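Local atomic coordinates of BlEst2 (Bacillus licheniformis, PDB entry 6WPX), a protein that probably hydrolyses ester bonds as a lipase or esterase whose C-terminal domain has an autoinhibitory effect. Residues G310-T315 with I359-A364. Residues are numbered along the deposited sequence; the frame is centred on the assembly and turned at random.
Sequences GVKEIT and IKNPAA
Ile-314 and Ile-359 exchange two backbone hydrogen bonds, N of Ile-359 to O of Ile-314 at 2.9 Å and N of Ile-314 to O of Ile-359 at 3.1 Å, which makes them a hydrogen-bonded antiparallel pair. The carbonyl of Ile-359 also receives a CA-H...O contact from Glu-313, the non-hydrogen-bonded partner of Lys-360. Beyond Lys-360, N of Asn-361 donates a hydrogen bond to O of Lys-312 at 2.8 Å, standing 53° out of the carbonyl plane as the strand turns away. Asn-361 suits that turn because asparagine tolerates its positive phi of 39° well. Further on, a water lies within hydrogen-bonding distance of both Val-311 O and Pro-362 O.

Packing centres on Pro-362, whose rigid ring offers a compact apolar surface and no amide hydrogen. Its CG meets CG1 of Val-311 at 3.7 Å, the two side chains crossing at about a right angle, and CG1 of Ile-314 at 3.8 Å. With chi1 at 55°, CG1 of Ile-314 sits between its own backbone N and carbonyl carbon, where it also meets CB of Ile-359 at 3.9 Å. Beta-branched Ile-314 and Ile-359 suit extended strands and lie side by side. An alanine in place of Ile-314 removes the CG1, CG2 and CD1 contacts, and Pro-362 and Ile-359 would probably lose part of their cover. On the other edge of 310-315, Lys-312 and Glu-313 stand opposite the single Asp-386 of strand 377-386, a classic beta bulge. Both isoleucines point to one face, toward Phe-305 and Trp-367 of the second antiparallel sheet, consistent with a beta-sandwich.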
loop_
_atom_site.group_PDB
_atom_site.type_symbol
_atom_site.label_atom_id
_atom_site.label_comp_id
_atom_site.label_asym_id
_atom_site.label_seq_id
_atom_site.Cartn_x
_atom_site.Cartn_y
_atom_site.Cartn_z
ATOM N N GLY A 310 -13.266 24.931 -10.060
ATOM C CA GLY A 310 -11.900 25.147 -9.596
ATOM C C GLY A 310 -11.011 23.930 -9.455
ATOM O O GLY A 310 -9.984 23.989 -8.767
ATOM N N VAL A 311 -11.360 22.827 -10.135
ATOM C CA VAL A 311 -10.527 21.620 -10.059
ATOM C C VAL A 311 -9.386 21.774 -11.059
ATOM O O VAL A 311 -9.625 22.053 -12.236
ATOM C CB VAL A 311 -11.349 20.303 -10.248
ATOM C CG1 VAL A 311 -10.441 19.072 -10.283
ATOM C CG2 VAL A 311 -12.377 20.146 -9.148
ATOM N N LYS A 312 -8.149 21.578 -10.589
ATOM C CA LYS A 312 -6.951 21.696 -11.410
ATOM C C LYS A 312 -6.768 20.459 -12.284
ATOM O O LYS A 312 -6.325 20.564 -13.432
ATOM C CB LYS A 312 -5.727 21.927 -10.512
ATOM C CG LYS A 312 -4.483 22.437 -11.239
ATOM C CD LYS A 312 -4.616 23.884 -11.726
ATOM C CE LYS A 312 -3.300 24.424 -12.225
ATOM N NZ LYS A 312 -2.391 24.788 -11.105
ATOM N N GLU A 313 -7.139 19.287 -11.742
ATOM C CA GLU A 313 -6.997 18.011 -12.415
ATOM C C GLU A 313 -7.820 16.947 -11.743
ATOM O O GLU A 313 -7.966 16.930 -10.525
ATOM C CB GLU A 313 -5.517 17.552 -12.385
ATOM C CG GLU A 313 -5.212 16.381 -13.309
ATOM C CD GLU A 313 -3.783 15.874 -13.332
ATOM O OE1 GLU A 313 -3.105 15.919 -12.282
ATOM O OE2 GLU A 313 -3.357 15.378 -14.398
ATOM N N ILE A 314 -8.296 16.010 -12.547
ATOM C CA ILE A 314 -8.912 14.785 -12.089
ATOM C C ILE A 314 -8.131 13.656 -12.754
ATOM O O ILE A 314 -7.692 13.798 -13.892
ATOM C CB ILE A 314 -10.461 14.655 -12.328
ATOM C CG1 ILE A 314 -10.853 14.845 -13.813
ATOM C CG2 ILE A 314 -11.270 15.590 -11.400
ATOM C CD1 ILE A 314 -12.282 14.380 -14.192
ATOM N N THR A 315 -7.950 12.552 -12.032
ATOM C CA THR A 315 -7.434 11.305 -12.595
ATOM C C THR A 315 -8.634 10.394 -12.450
ATOM O O THR A 315 -9.358 10.484 -11.451
ATOM C CB THR A 315 -6.099 10.822 -12.027
ATOM O OG1 THR A 315 -6.279 10.219 -10.743
ATOM C CG2 THR A 315 -5.003 11.921 -12.004
ATOM N N ILE A 359 -7.373 14.432 -16.707
ATOM C CA ILE A 359 -8.008 15.581 -17.350
ATOM C C ILE A 359 -7.601 16.846 -16.619
ATOM O O ILE A 359 -7.919 17.014 -15.436
ATOM C CB ILE A 359 -9.560 15.445 -17.467
ATOM C CG1 ILE A 359 -9.986 14.247 -18.333
ATOM C CG2 ILE A 359 -10.215 16.730 -17.983
ATOM C CD1 ILE A 359 -10.309 13.001 -17.531
ATOM N N LYS A 360 -6.914 17.744 -17.342
ATOM C CA LYS A 360 -6.490 19.038 -16.806
ATOM C C LYS A 360 -7.695 19.957 -16.832
ATOM O O LYS A 360 -8.496 19.895 -17.778
ATOM C CB LYS A 360 -5.355 19.629 -17.662
ATOM C CG LYS A 360 -4.083 18.773 -17.727
ATOM C CD LYS A 360 -3.317 18.980 -19.065
ATOM C CE LYS A 360 -2.016 19.743 -18.934
ATOM N NZ LYS A 360 -1.391 20.028 -20.260
ATOM N N ASN A 361 -7.834 20.807 -15.798
ATOM C CA ASN A 361 -8.910 21.794 -15.659
ATOM C C ASN A 361 -10.269 21.261 -16.123
ATOM O O ASN A 361 -10.850 21.787 -17.085
ATOM C CB ASN A 361 -8.569 23.107 -16.391
ATOM C CG ASN A 361 -7.249 23.699 -15.997
ATOM O OD1 ASN A 361 -6.314 23.707 -16.782
ATOM N ND2 ASN A 361 -7.109 24.081 -14.741
ATOM N N PRO A 362 -10.782 20.187 -15.484
ATOM C CA PRO A 362 -12.065 19.630 -15.934
ATOM C C PRO A 362 -13.223 20.593 -15.715
ATOM O O PRO A 362 -13.240 21.300 -14.711
ATOM C CB PRO A 362 -12.210 18.369 -15.088
ATOM C CG PRO A 362 -11.438 18.641 -13.857
ATOM C CD PRO A 362 -10.253 19.434 -14.322
ATOM N N ALA A 363 -14.178 20.619 -16.662
ATOM C CA ALA A 363 -15.365 21.453 -16.576
ATOM C C ALA A 363 -16.186 21.014 -15.352
ATOM O O ALA A 363 -16.273 19.820 -15.063
ATOM C CB ALA A 363 -16.194 21.301 -17.848
ATOM N N ALA A 364 -16.727 21.981 -14.600
ATOM C CA ALA A 364 -17.529 21.691 -13.414
ATOM C C ALA A 364 -18.861 21.160 -13.837
ATOM O O ALA A 364 -19.385 21.569 -14.875
ATOM C CB ALA A 364 -17.723 22.940 -12.580
HETATM O O HOH W 1 -13.498 22.334 -12.430
HETATM O O HOH W 2 -11.429 23.353 -13.969
#